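Local coordinates for uncharacterized protein VP1736 (Vibrio parahaemolyticus, PDB 3LXQ) that is of unknown function but has the sulfatase fold of the alkaline phosphatase clan, a mixed beta sheet packed between helices, at residues R85-I90 / D296-I301; V89-E94 / S243-S248; D114-E119 / L326-D331; H175-Y180 / E229-L234. One frame throughout, in Å; residues are numbered along the deposited sequence.

Contacts 1 and 2 share Val-89 and Ile-90 and bind strand 87-93 to its two parallel neighbours, 298-304 and 241-246, in the central sheet; both are ladders of backbone hydrogen bonds lined by buried side chains. Contacts 3 and 4 lay helices on that sheet mainly through side chains, each burying less than half as much surface. Contact 3 is almost wholly apolar, whereas contact 4 mixes leucine, isoleucine and aromatic groups with a glutamine and a glutamate, and partly exposed residues lie at its end. Contact 1 joins contact 3 through the pairing of strands 298-304 and 322-328, and contact 2 joins contact 4 through that of 241-246 and 175-180.

Contact 1: R85-I90 / D296-I301; sequences RKNLVI and DDTIFI
Two neighbouring parallel strands of the central sheet in this sulfatase-like alpha/beta fold meet here, 87-90 beside 298-301, in register from Asn-87 opposite Thr-298 to Ile-90 opposite Ile-301. Strand 87-90 supplies both donors and acceptors to the ladder. Asn-87 N reaches Asp-297 O at 2.8 Å, and Asn-87 O takes an almost straight bond from Ile-299 N (176° at the hydrogen), which comes from above the carbonyl plane. Val-89 N then meets Ile-299 O at 2.9 Å, nearly along the C=O axis, and Val-89 O receives Ile-301 N. The amide of Asn-87 folds back beside its own backbone N (chi1 -57°), so that ND2 points in the amide plane at Thr-298 OG1, 3.2 Å away; its OD1 is held by Phe-241 N, while Thr-298 OG1 also bonds Tyr-294 O. With both ends engaged, the amide's rotation is fixed. On the same face Val-89 CG1 lies 3.6 Å from Phe-300 CD2, the two side chains pointing the same way, and Thr-298 CG2 sits over one face of that ring near its rim. Across the sheet, Ile-90 CG1 packs 3.6 Å from Ile-301 CG2, and the Lys-86 chain crosses Ile-299 obliquely, its CD 3.6 Å from Ile-299 CG1. Helix 346-353 covers this second face through Leu-350, which touches Leu-88, Ile-299 and Ile-301, while strands 241-246 and 322-328 flank the pair.

Contact 2: V89-E94 / S243-S248; sequences VILLQE and SLVFTS
Leu-92 and Phe-246 lie side by side and point the same way, with Leu-92 CD2 over one face of the phenyl ring, 4.0 Å from its centroid and displaced toward the rim. Leu-92 CG stands anti to its backbone N (chi1 -174°), which brings the branch alongside the ring. In the ring plane, Leu-92 O lies at the edge. Glu-94 crosses the ring obliquely, its OE2 3.2 Å from Phe-246 CZ and hydrogen-bonded to Ser-133. Ile-90 CG2 meets Leu-244 CD1 on the same face of the sheet as Leu-92 and Phe-246, while Leu-91 CD2 packs against Val-245 CB on the opposite face of the sheet. Between these two layers of side chains, strands 89-93 and 243-246 run parallel in the central sheet of the alpha/beta fold, tied by Ile-90 N to Ser-243 O, Val-245 N to Ile-90 O, Leu-92 N to Val-245 O (2.7 Å) and Thr-247 N to Leu-92 O. Past the strand ends the link passes to a side chain: Thr-247 OG1, in the crowded position between its backbone N and carbonyl carbon (chi1 67°), accepts Glu-94 N at 2.8 Å. A water also bonds this hydroxyl and donates to Glu-94 O. Gln-93 bends back at chi2, and its NE2 donates to Leu-91 O from above the carbonyl plane and bonds Tyr-224 OH.

Contact 3: D114-E119 / L326-D331; sequences DELMQE and LIIGKD
From Ile-328 CB, the side chain leaves strand 326-328 toward helix 114-118. CG1 stands anti to the backbone N (chi1 -172°), and the extension continues through chi2, so that CD1 alone carries the contact as an outstretched tip. CB and CG1 serve as the stalk, and CG2 takes the crowded position between the backbone N and the carbonyl carbon. The CD1 methyl comes to rest at the last turn of the helix: it lies 3.8 Å from Leu-116 O, 4.0 Å from Glu-119 CB and 4.1 Å from Leu-116 CD2, the leucine crossing it at about a right angle. Two residues earlier on the strand, Leu-326 also points at the helix; its CD2 approaches Leu-116 O at 3.9 Å. Selenomethionine Met-117 starts out away from the strand but bends at chi2 and chi3, which turns its CE methyl back past Leu-326 in the opposite direction. Helix and strand axes diverge by 61°, with strand 121-127, next to 322-328 in the sheet, following directly after the helix. Glu-119 turns its carboxylate to a salt bridge with Lys-290, leaving only its CB against the isoleucine. The join is therefore one of methyl and methylene groups packed on each other and on the carbonyl of Leu-116, resting on shape and burial, without directional bonds between the segments.

Contact 4: H175-Y180 / E229-L234; sequences HTQFIY and EEFERL
His-175 opens strand 175-180 with its imidazole turned to helix 229-234, CG anti to the backbone N (chi1 -177°). Leu-234 CD2 sits over one face of the ring, 4.2 Å from its centroid, in a CH-pi contact in which the two side chains cross at about a right angle. Gln-177 is the next to point at the helix; its CG occupies the crowded position between backbone N and carbonyl carbon (chi1 65°), and beyond it the chain is extended. The amide reaches Leu-234 tip to tip, its CD 3.8 Å from Leu-234 CD1, and its plane is nearly coplanar with the carboxylate of Glu-230. That carboxylate is gripped from within the helix by Arg-233, whose NH2 lies 2.6 Å from Glu-230 OE1 in a salt bridge, above the carboxylate plane. Ile-179 ends the series: its CD1 packs 4.0 Å from Glu-230 CB and 4.1 Å from Phe-231 CE1, an oblique approach to the ring. The axes of the two segments are almost antiparallel, at 161°, and the helix lies along one face of the sheet. Phe-231 continues past the strand to strand 241-246, its ring meeting that of Phe-241 and touching Ser-243, while on the strand's far side Glu-230 touches Val-202 of strand 200-202.

Contact 1: R85-I90 / D296-I301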
loop_
_atom_site.group_PDB
_atom_site.type_symbol
_atom_site.label_atom_id
_atom_site.label_comp_id
_atom_site.label_asym_id
_atom_site.label_seq_id
_atom_site.Cartn_x
_atom_site.Cartn_y
_atom_site.Cartn_z
ATOM N N ARG A 85 -5.308 2.613 -22.193
ATOM C CA ARG A 85 -4.835 2.140 -20.879
ATOM C C ARG A 85 -3.438 2.659 -20.569
ATOM O O ARG A 85 -2.549 2.606 -21.418
ATOM C CB ARG A 85 -4.832 0.607 -20.785
ATOM C CG ARG A 85 -5.707 -0.122 -21.784
ATOM C CD ARG A 85 -6.081 -1.517 -21.316
ATOM N NE ARG A 85 -7.303 -1.498 -20.506
ATOM C CZ ARG A 85 -8.260 -2.428 -20.549
ATOM N NH1 ARG A 85 -8.158 -3.466 -21.375
ATOM N NH2 ARG A 85 -9.337 -2.312 -19.780
ATOM N N LYS A 86 -3.246 3.177 -19.360
ATOM C CA LYS A 86 -1.932 3.674 -18.971
ATOM C C LYS A 86 -1.074 2.579 -18.310
ATOM O O LYS A 86 -1.599 1.605 -17.758
ATOM C CB LYS A 86 -2.063 4.875 -18.030
ATOM C CG LYS A 86 -2.546 6.156 -18.682
ATOM C CD LYS A 86 -2.889 7.174 -17.598
ATOM C CE LYS A 86 -3.524 8.438 -18.163
ATOM N NZ LYS A 86 -2.527 9.248 -18.907
ATOM N N ASN A 87 0.246 2.750 -18.377
ATOM C CA ASN A 87 1.170 1.937 -17.596
ATOM C C ASN A 87 0.983 2.260 -16.114
ATOM O O ASN A 87 0.557 3.366 -15.757
ATOM C CB ASN A 87 2.620 2.226 -18.000
ATOM C CG ASN A 87 2.891 2.007 -19.480
ATOM O OD1 ASN A 87 2.531 0.978 -20.058
ATOM N ND2 ASN A 87 3.564 2.971 -20.091
ATOM N N LEU A 88 1.308 1.305 -15.250
ATOM C CA LEU A 88 1.217 1.530 -13.807
ATOM C C LEU A 88 2.497 1.178 -13.042
ATOM O O LEU A 88 2.929 0.029 -13.018
ATOM C CB LEU A 88 0.021 0.774 -13.218
ATOM C CG LEU A 88 -0.140 0.801 -11.702
ATOM C CD1 LEU A 88 -0.419 2.208 -11.167
ATOM C CD2 LEU A 88 -1.239 -0.160 -11.298
ATOM N N VAL A 89 3.080 2.191 -12.404
ATOM C CA VAL A 89 4.325 2.028 -11.664
ATOM C C VAL A 89 4.044 2.318 -10.193
ATOM O O VAL A 89 3.615 3.425 -9.837
ATOM C CB VAL A 89 5.451 2.935 -12.232
ATOM C CG1 VAL A 89 6.630 3.015 -11.290
ATOM C CG2 VAL A 89 5.903 2.431 -13.606
ATOM N N ILE A 90 4.250 1.298 -9.361
ATOM C CA ILE A 90 4.146 1.443 -7.918
ATOM C C ILE A 90 5.552 1.499 -7.300
ATOM O O ILE A 90 6.329 0.561 -7.426
ATOM C CB ILE A 90 3.335 0.274 -7.285
ATOM C CG1 ILE A 90 1.884 0.286 -7.795
ATOM C CG2 ILE A 90 3.376 0.353 -5.742
ATOM C CD1 ILE A 90 1.062 -0.969 -7.392
ATOM N N ASP A 296 4.508 10.218 -20.594
ATOM C CA ASP A 296 3.177 10.520 -21.129
ATOM C C ASP A 296 2.160 9.444 -20.773
ATOM O O ASP A 296 0.984 9.732 -20.546
ATOM C CB ASP A 296 3.239 10.638 -22.660
ATOM C CG ASP A 296 3.715 11.998 -23.129
ATOM O OD1 ASP A 296 4.060 12.852 -22.281
ATOM O OD2 ASP A 296 3.739 12.214 -24.364
ATOM N N ASP A 297 2.638 8.206 -20.702
ATOM C CA ASP A 297 1.774 7.041 -20.761
ATOM C C ASP A 297 1.617 6.316 -19.414
ATOM O O ASP A 297 1.085 5.202 -19.373
ATOM C CB ASP A 297 2.337 6.090 -21.823
ATOM C CG ASP A 297 1.322 5.069 -22.314
ATOM O OD1 ASP A 297 1.744 4.160 -23.067
ATOM O OD2 ASP A 297 0.122 5.167 -21.973
ATOM N N THR A 298 2.044 6.951 -18.317
ATOM C CA THR A 298 2.189 6.233 -17.045
ATOM C C THR A 298 1.668 6.959 -15.813
ATOM O O THR A 298 1.802 8.186 -15.696
ATOM C CB THR A 298 3.670 5.864 -16.801
ATOM O OG1 THR A 298 4.202 5.230 -17.969
ATOM C CG2 THR A 298 3.812 4.918 -15.592
ATOM N N ILE A 299 1.081 6.178 -14.898
ATOM C CA ILE A 299 0.702 6.639 -13.574
ATOM C C ILE A 299 1.683 6.055 -12.561
ATOM O O ILE A 299 1.961 4.850 -12.571
ATOM C CB ILE A 299 -0.748 6.201 -13.193
ATOM C CG1 ILE A 299 -1.789 6.818 -14.137
ATOM C CG2 ILE A 299 -1.059 6.515 -11.713
ATOM C CD1 ILE A 299 -1.915 8.334 -14.077
ATOM N N PHE A 300 2.198 6.927 -11.692
ATOM C CA PHE A 300 3.144 6.556 -10.657
ATOM C C PHE A 300 2.498 6.760 -9.298
ATOM O O PHE A 300 1.746 7.719 -9.101
ATOM C CB PHE A 300 4.410 7.417 -10.750
ATOM C CG PHE A 300 5.136 7.303 -12.068
ATOM C CD1 PHE A 300 4.761 8.089 -13.159
ATOM C CD2 PHE A 300 6.203 6.426 -12.215
ATOM C CE1 PHE A 300 5.431 7.993 -14.381
ATOM C CE2 PHE A 300 6.888 6.315 -13.447
ATOM C CZ PHE A 300 6.498 7.100 -14.522
ATOM N N ILE A 301 2.778 5.850 -8.366
ATOM C CA ILE A 301 2.380 6.062 -6.987
ATOM C C ILE A 301 3.598 5.936 -6.066
ATOM O O ILE A 301 4.332 4.986 -6.149
ATOM C CB ILE A 301 1.131 5.188 -6.557
ATOM C CG1 ILE A 301 0.679 5.528 -5.140
ATOM C CG2 ILE A 301 1.389 3.678 -6.688
ATOM C CD1 ILE A 301 -0.668 4.922 -4.789
#

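Contact 2: V89-E94 / S243-S248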
loop_
_atom_site.group_PDB
_atom_site.type_symbol
_atom_site.label_atom_id
_atom_site.label_comp_id
_atom_site.label_asym_id
_atom_site.label_seq_id
_atom_site.Cartn_x
_atom_site.Cartn_y
_atom_site.Cartn_z
ATOM N N VAL A 89 3.080 2.191 -12.404
ATOM C CA VAL A 89 4.325 2.028 -11.664
ATOM C C VAL A 89 4.044 2.318 -10.193
ATOM O O VAL A 89 3.615 3.425 -9.837
ATOM C CB VAL A 89 5.451 2.935 -12.232
ATOM C CG1 VAL A 89 6.630 3.015 -11.290
ATOM C CG2 VAL A 89 5.903 2.431 -13.606
ATOM N N ILE A 90 4.250 1.298 -9.361
ATOM C CA ILE A 90 4.146 1.443 -7.918
ATOM C C ILE A 90 5.552 1.499 -7.300
ATOM O O ILE A 90 6.329 0.561 -7.426
ATOM C CB ILE A 90 3.335 0.274 -7.285
ATOM C CG1 ILE A 90 1.884 0.286 -7.795
ATOM C CG2 ILE A 90 3.376 0.353 -5.742
ATOM C CD1 ILE A 90 1.062 -0.969 -7.392
ATOM N N LEU A 91 5.869 2.605 -6.634
ATOM C CA LEU A 91 7.189 2.798 -6.047
ATOM C C LEU A 91 7.004 2.683 -4.548
ATOM O O LEU A 91 6.759 3.682 -3.868
ATOM C CB LEU A 91 7.778 4.162 -6.427
ATOM C CG LEU A 91 7.860 4.482 -7.922
ATOM C CD1 LEU A 91 8.273 5.949 -8.165
ATOM C CD2 LEU A 91 8.807 3.528 -8.634
ATOM N N LEU A 92 7.102 1.452 -4.056
ATOM C CA LEU A 92 6.846 1.132 -2.652
ATOM C C LEU A 92 8.045 1.507 -1.780
ATOM O O LEU A 92 9.192 1.126 -2.056
ATOM C CB LEU A 92 6.435 -0.344 -2.489
ATOM C CG LEU A 92 5.974 -0.850 -1.104
ATOM C CD1 LEU A 92 4.749 -0.140 -0.602
ATOM C CD2 LEU A 92 5.728 -2.358 -1.110
ATOM N N GLN A 93 7.778 2.279 -0.742
ATOM C CA GLN A 93 8.834 2.892 0.041
ATOM C C GLN A 93 8.974 2.179 1.371
ATOM O O GLN A 93 8.116 2.316 2.258
ATOM C CB GLN A 93 8.554 4.383 0.248
ATOM C CG GLN A 93 8.300 5.148 -1.033
ATOM C CD GLN A 93 9.525 5.193 -1.930
ATOM O OE1 GLN A 93 10.627 5.455 -1.461
ATOM N NE2 GLN A 93 9.340 4.920 -3.221
ATOM N N GLU A 94 10.048 1.396 1.492
ATOM C CA GLU A 94 10.364 0.686 2.726
ATOM C C GLU A 94 10.397 1.611 3.934
ATOM O O GLU A 94 11.211 2.534 3.998
ATOM C CB GLU A 94 11.711 -0.040 2.613
ATOM C CG GLU A 94 12.202 -0.675 3.940
ATOM C CD GLU A 94 11.223 -1.700 4.472
ATOM O OE1 GLU A 94 10.805 -1.603 5.645
ATOM O OE2 GLU A 94 10.849 -2.603 3.694
ATOM N N SER A 243 4.410 -2.344 -12.971
ATOM C CA SER A 243 5.648 -2.545 -12.248
ATOM C C SER A 243 5.549 -2.195 -10.766
ATOM O O SER A 243 5.184 -1.078 -10.397
ATOM C CB SER A 243 6.759 -1.733 -12.914
ATOM O OG SER A 243 8.006 -1.945 -12.270
ATOM N N LEU A 244 5.892 -3.166 -9.919
ATOM C CA LEU A 244 6.078 -2.931 -8.486
ATOM C C LEU A 244 7.574 -2.828 -8.190
ATOM O O LEU A 244 8.309 -3.769 -8.426
ATOM C CB LEU A 244 5.422 -4.047 -7.646
ATOM C CG LEU A 244 5.715 -4.040 -6.137
ATOM C CD1 LEU A 244 5.216 -2.768 -5.469
ATOM C CD2 LEU A 244 5.151 -5.260 -5.441
ATOM N N VAL A 245 7.996 -1.677 -7.669
ATOM C CA VAL A 245 9.389 -1.372 -7.370
ATOM C C VAL A 245 9.476 -1.108 -5.877
ATOM O O VAL A 245 8.762 -0.251 -5.363
ATOM C CB VAL A 245 9.859 -0.099 -8.099
ATOM C CG1 VAL A 245 11.298 0.209 -7.751
ATOM C CG2 VAL A 245 9.666 -0.204 -9.633
ATOM N N PHE A 246 10.351 -1.832 -5.182
ATOM C CA PHE A 246 10.371 -1.821 -3.718
ATOM C C PHE A 246 11.751 -1.462 -3.202
ATOM O O PHE A 246 12.714 -2.169 -3.482
ATOM C CB PHE A 246 9.915 -3.195 -3.205
ATOM C CG PHE A 246 9.693 -3.275 -1.702
ATOM C CD1 PHE A 246 9.356 -2.149 -0.952
ATOM C CD2 PHE A 246 9.793 -4.504 -1.051
ATOM C CE1 PHE A 246 9.136 -2.237 0.437
ATOM C CE2 PHE A 246 9.571 -4.613 0.343
ATOM C CZ PHE A 246 9.239 -3.474 1.079
ATOM N N THR A 247 11.845 -0.366 -2.453
ATOM C CA THR A 247 13.132 0.090 -1.898
ATOM C C THR A 247 13.657 -0.851 -0.811
ATOM O O THR A 247 12.878 -1.604 -0.220
ATOM C CB THR A 247 13.086 1.560 -1.357
ATOM O OG1 THR A 247 12.224 1.658 -0.208
ATOM C CG2 THR A 247 12.634 2.532 -2.451
ATOM N N SER A 248 14.972 -0.773 -0.566
ATOM C CA SER A 248 15.715 -1.647 0.363
ATOM C C SER A 248 16.751 -0.927 1.225
ATOM O O SER A 248 17.167 -1.458 2.266
ATOM C CB SER A 248 16.474 -2.725 -0.417
ATOM O OG SER A 248 15.592 -3.736 -0.863
HETATM O O HOH W 1 12.738 3.589 1.728
#

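Contact 3: D114-E119 / L326-D331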
loop_
_atom_site.group_PDB
_atom_site.type_symbol
_atom_site.label_atom_id
_atom_site.label_comp_id
_atom_site.label_asym_id
_atom_site.label_seq_id
_atom_site.Cartn_x
_atom_site.Cartn_y
_atom_site.Cartn_z
ATOM N N ASP A 114 8.691 16.058 -0.976
ATOM C CA ASP A 114 7.906 17.240 -0.608
ATOM C C ASP A 114 7.556 18.093 -1.821
ATOM O O ASP A 114 6.428 18.575 -1.951
ATOM C CB ASP A 114 8.687 18.111 0.380
ATOM C CG ASP A 114 8.715 17.541 1.779
ATOM O OD1 ASP A 114 8.198 16.417 2.011
ATOM O OD2 ASP A 114 9.256 18.239 2.660
ATOM N N GLU A 115 8.552 18.288 -2.684
ATOM C CA GLU A 115 8.416 19.072 -3.902
ATOM C C GLU A 115 7.477 18.376 -4.879
ATOM O O GLU A 115 6.583 19.007 -5.435
ATOM C CB GLU A 115 9.790 19.279 -4.540
ATOM C CG GLU A 115 9.817 20.315 -5.644
ATOM C CD GLU A 115 9.689 21.730 -5.113
ATOM O OE1 GLU A 115 8.681 22.031 -4.431
ATOM O OE2 GLU A 115 10.599 22.546 -5.387
ATOM N N LEU A 116 7.686 17.071 -5.069
ATOM C CA LEU A 116 6.843 16.247 -5.938
ATOM C C LEU A 116 5.386 16.154 -5.453
ATOM O O LEU A 116 4.460 15.924 -6.246
ATOM C CB LEU A 116 7.440 14.847 -6.061
ATOM C CG LEU A 116 8.772 14.727 -6.800
ATOM C CD1 LEU A 116 9.521 13.485 -6.349
ATOM C CD2 LEU A 116 8.551 14.720 -8.312
HETATM N N MSE A 117 5.202 16.331 -4.145
HETATM C CA MSE A 117 3.881 16.318 -3.508
HETATM C C MSE A 117 2.999 17.437 -4.028
HETATM O O MSE A 117 1.808 17.237 -4.244
HETATM C CB MSE A 117 4.013 16.453 -1.992
HETATM C CG MSE A 117 4.626 15.255 -1.295
HETATM SE SE MSE A 117 3.299 14.052 -0.543
HETATM C CE MSE A 117 2.504 13.367 -2.134
ATOM N N GLN A 118 3.595 18.614 -4.213
ATOM C CA GLN A 118 2.890 19.768 -4.744
ATOM C C GLN A 118 2.486 19.511 -6.193
ATOM O O GLN A 118 1.510 20.079 -6.684
ATOM C CB GLN A 118 3.758 21.037 -4.667
ATOM C CG GLN A 118 4.467 21.304 -3.324
ATOM C CD GLN A 118 3.579 21.105 -2.094
ATOM O OE1 GLN A 118 2.378 21.402 -2.111
ATOM N NE2 GLN A 118 4.177 20.600 -1.013
ATOM N N GLU A 119 3.234 18.641 -6.865
ATOM C CA GLU A 119 3.025 18.381 -8.285
ATOM C C GLU A 119 1.941 17.345 -8.577
ATOM O O GLU A 119 1.657 17.070 -9.741
ATOM C CB GLU A 119 4.351 17.994 -8.957
ATOM C CG GLU A 119 5.353 19.149 -9.031
ATOM C CD GLU A 119 6.765 18.711 -9.376
ATOM O OE1 GLU A 119 7.716 19.282 -8.803
ATOM O OE2 GLU A 119 6.926 17.805 -10.221
ATOM N N LEU A 326 1.362 9.381 -2.835
ATOM C CA LEU A 326 1.357 10.369 -3.901
ATOM C C LEU A 326 1.069 9.688 -5.215
ATOM O O LEU A 326 1.738 8.728 -5.578
ATOM C CB LEU A 326 2.727 11.061 -3.968
ATOM C CG LEU A 326 3.079 12.285 -4.838
ATOM C CD1 LEU A 326 4.019 11.883 -5.950
ATOM C CD2 LEU A 326 1.885 13.061 -5.393
ATOM N N ILE A 327 0.067 10.179 -5.931
ATOM C CA ILE A 327 -0.166 9.708 -7.278
ATOM C C ILE A 327 0.226 10.853 -8.200
ATOM O O ILE A 327 -0.225 11.988 -8.042
ATOM C CB ILE A 327 -1.620 9.244 -7.509
ATOM C CG1 ILE A 327 -1.961 8.053 -6.593
ATOM C CG2 ILE A 327 -1.838 8.889 -8.983
ATOM C CD1 ILE A 327 -3.424 7.602 -6.675
ATOM N N ILE A 328 1.099 10.542 -9.143
ATOM C CA ILE A 328 1.688 11.551 -9.996
ATOM C C ILE A 328 1.788 10.998 -11.414
ATOM O O ILE A 328 1.944 9.789 -11.625
ATOM C CB ILE A 328 3.062 12.031 -9.435
ATOM C CG1 ILE A 328 3.603 13.233 -10.220
ATOM C CG2 ILE A 328 4.066 10.873 -9.351
ATOM C CD1 ILE A 328 4.719 13.997 -9.489
ATOM N N GLY A 329 1.646 11.894 -12.381
ATOM C CA GLY A 329 1.686 11.514 -13.772
ATOM C C GLY A 329 1.089 12.636 -14.571
ATOM O O GLY A 329 0.393 13.492 -14.019
ATOM N N LYS A 330 1.384 12.632 -15.868
ATOM C CA LYS A 330 0.756 13.541 -16.827
ATOM C C LYS A 330 -0.768 13.411 -16.737
ATOM O O LYS A 330 -1.302 12.300 -16.638
ATOM C CB LYS A 330 1.239 13.221 -18.242
ATOM N N ASP A 331 -1.451 14.548 -16.741
ATOM C CA ASP A 331 -2.916 14.603 -16.631
ATOM C C ASP A 331 -3.432 14.321 -15.214
ATOM O O ASP A 331 -4.633 14.369 -14.972
ATOM C CB ASP A 331 -3.613 13.684 -17.654
ATOM C CG ASP A 331 -3.232 13.999 -19.104
ATOM O OD1 ASP A 331 -3.095 15.186 -19.486
ATOM O OD2 ASP A 331 -3.084 13.029 -19.873
#

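Contact 4: H175-Y180 / E229-L234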
loop_
_atom_site.group_PDB
_atom_site.type_symbol
_atom_site.label_atom_id
_atom_site.label_comp_id
_atom_site.label_asym_id
_atom_site.label_seq_id
_atom_site.Cartn_x
_atom_site.Cartn_y
_atom_site.Cartn_z
ATOM N N HIS A 175 2.211 -6.708 -19.378
ATOM C CA HIS A 175 3.395 -7.334 -18.834
ATOM C C HIS A 175 3.453 -6.923 -17.373
ATOM O O HIS A 175 3.210 -5.764 -17.047
ATOM C CB HIS A 175 4.654 -6.866 -19.547
ATOM C CG HIS A 175 5.894 -7.552 -19.066
ATOM N ND1 HIS A 175 6.338 -8.747 -19.598
ATOM C CD2 HIS A 175 6.773 -7.221 -18.092
ATOM C CE1 HIS A 175 7.444 -9.113 -18.975
ATOM N NE2 HIS A 175 7.727 -8.208 -18.054
ATOM N N THR A 176 3.760 -7.870 -16.493
ATOM C CA THR A 176 3.794 -7.572 -15.051
ATOM C C THR A 176 5.142 -7.942 -14.445
ATOM O O THR A 176 5.695 -9.009 -14.732
ATOM C CB THR A 176 2.644 -8.261 -14.297
ATOM O OG1 THR A 176 2.651 -9.667 -14.585
ATOM C CG2 THR A 176 1.304 -7.666 -14.718
ATOM N N GLN A 177 5.677 -7.047 -13.617
ATOM C CA GLN A 177 7.013 -7.235 -13.063
ATOM C C GLN A 177 7.144 -6.698 -11.654
ATOM O O GLN A 177 6.342 -5.886 -11.208
ATOM C CB GLN A 177 8.090 -6.608 -13.962
ATOM C CG GLN A 177 8.000 -5.093 -14.079
ATOM C CD GLN A 177 9.211 -4.464 -14.743
ATOM O OE1 GLN A 177 9.993 -5.138 -15.421
ATOM N NE2 GLN A 177 9.371 -3.159 -14.551
ATOM N N PHE A 178 8.179 -7.177 -10.972
ATOM C CA PHE A 178 8.555 -6.727 -9.653
ATOM C C PHE A 178 10.024 -6.356 -9.744
ATOM O O PHE A 178 10.824 -7.152 -10.188
ATOM C CB PHE A 178 8.354 -7.873 -8.665
ATOM C CG PHE A 178 8.908 -7.614 -7.283
ATOM C CD1 PHE A 178 8.534 -6.484 -6.551
ATOM C CD2 PHE A 178 9.769 -8.536 -6.697
ATOM C CE1 PHE A 178 9.037 -6.259 -5.257
ATOM C CE2 PHE A 178 10.268 -8.329 -5.408
ATOM C CZ PHE A 178 9.897 -7.186 -4.684
ATOM N N ILE A 179 10.371 -5.135 -9.359
ATOM C CA ILE A 179 11.772 -4.743 -9.309
ATOM C C ILE A 179 12.188 -4.542 -7.855
ATOM O O ILE A 179 11.578 -3.762 -7.134
ATOM C CB ILE A 179 12.095 -3.467 -10.126
ATOM C CG1 ILE A 179 11.549 -3.568 -11.562
ATOM C CG2 ILE A 179 13.615 -3.241 -10.168
ATOM C CD1 ILE A 179 11.743 -2.279 -12.403
ATOM N N TYR A 180 13.251 -5.238 -7.469
ATOM C CA TYR A 180 13.788 -5.239 -6.115
ATOM C C TYR A 180 15.322 -5.175 -6.184
ATOM O O TYR A 180 15.918 -5.652 -7.147
ATOM C CB TYR A 180 13.341 -6.532 -5.436
ATOM C CG TYR A 180 13.586 -6.629 -3.953
ATOM C CD1 TYR A 180 13.212 -5.605 -3.095
ATOM C CD2 TYR A 180 14.152 -7.784 -3.404
ATOM C CE1 TYR A 180 13.423 -5.706 -1.740
ATOM C CE2 TYR A 180 14.369 -7.899 -2.042
ATOM C CZ TYR A 180 14.004 -6.853 -1.214
ATOM O OH TYR A 180 14.208 -6.950 0.137
ATOM N N GLU A 229 15.537 2.117 -16.590
ATOM C CA GLU A 229 16.051 1.255 -17.672
ATOM C C GLU A 229 14.973 0.298 -18.187
ATOM O O GLU A 229 14.808 0.124 -19.395
ATOM C CB GLU A 229 17.239 0.411 -17.176
ATOM C CG GLU A 229 18.603 0.732 -17.758
ATOM C CD GLU A 229 19.598 -0.417 -17.589
ATOM O OE1 GLU A 229 19.536 -1.146 -16.568
ATOM O OE2 GLU A 229 20.442 -0.601 -18.490
ATOM N N GLU A 230 14.263 -0.327 -17.254
ATOM C CA GLU A 230 13.249 -1.331 -17.556
ATOM C C GLU A 230 12.014 -0.708 -18.180
ATOM O O GLU A 230 11.324 -1.347 -18.968
ATOM C CB GLU A 230 12.836 -2.055 -16.263
ATOM C CG GLU A 230 13.746 -3.213 -15.886
ATOM C CD GLU A 230 13.629 -4.375 -16.867
ATOM O OE1 GLU A 230 14.493 -4.489 -17.763
ATOM O OE2 GLU A 230 12.661 -5.159 -16.766
ATOM N N PHE A 231 11.727 0.530 -17.783
ATOM C CA PHE A 231 10.518 1.215 -18.213
ATOM C C PHE A 231 10.738 1.767 -19.607
ATOM O O PHE A 231 9.874 1.630 -20.463
ATOM C CB PHE A 231 10.141 2.345 -17.251
ATOM C CG PHE A 231 9.849 1.891 -15.835
ATOM C CD1 PHE A 231 9.385 0.606 -15.573
ATOM C CD2 PHE A 231 10.021 2.768 -14.769
ATOM C CE1 PHE A 231 9.116 0.197 -14.281
ATOM C CE2 PHE A 231 9.739 2.362 -13.458
ATOM C CZ PHE A 231 9.290 1.068 -13.222
ATOM N N GLU A 232 11.899 2.381 -19.835
ATOM C CA GLU A 232 12.248 2.875 -21.177
ATOM C C GLU A 232 12.407 1.730 -22.171
ATOM O O GLU A 232 12.248 1.920 -23.383
ATOM C CB GLU A 232 13.502 3.745 -21.147
ATOM C CG GLU A 232 13.375 5.003 -22.014
ATOM C CD GLU A 232 13.696 6.268 -21.231
ATOM O OE1 GLU A 232 14.285 6.176 -20.123
ATOM O OE2 GLU A 232 13.345 7.358 -21.715
ATOM N N ARG A 233 12.716 0.551 -21.637
ATOM C CA ARG A 233 12.747 -0.694 -22.393
ATOM C C ARG A 233 11.330 -1.137 -22.741
ATOM O O ARG A 233 10.994 -1.265 -23.923
ATOM C CB ARG A 233 13.469 -1.788 -21.592
ATOM C CG ARG A 233 13.762 -3.086 -22.360
ATOM C CD ARG A 233 12.473 -3.870 -22.671
ATOM N NE ARG A 233 12.492 -5.265 -22.225
ATOM C CZ ARG A 233 12.930 -5.684 -21.042
ATOM N NH1 ARG A 233 12.889 -6.974 -20.748
ATOM N NH2 ARG A 233 13.394 -4.823 -20.146
ATOM N N LEU A 234 10.503 -1.357 -21.716
ATOM C CA LEU A 234 9.130 -1.844 -21.912
ATOM C C LEU A 234 8.280 -0.910 -22.787
ATOM O O LEU A 234 7.414 -1.369 -23.541
ATOM C CB LEU A 234 8.438 -2.121 -20.568
ATOM C CG LEU A 234 8.902 -3.342 -19.755
ATOM C CD1 LEU A 234 8.515 -3.216 -18.272
ATOM C CD2 LEU A 234 8.398 -4.669 -20.350
#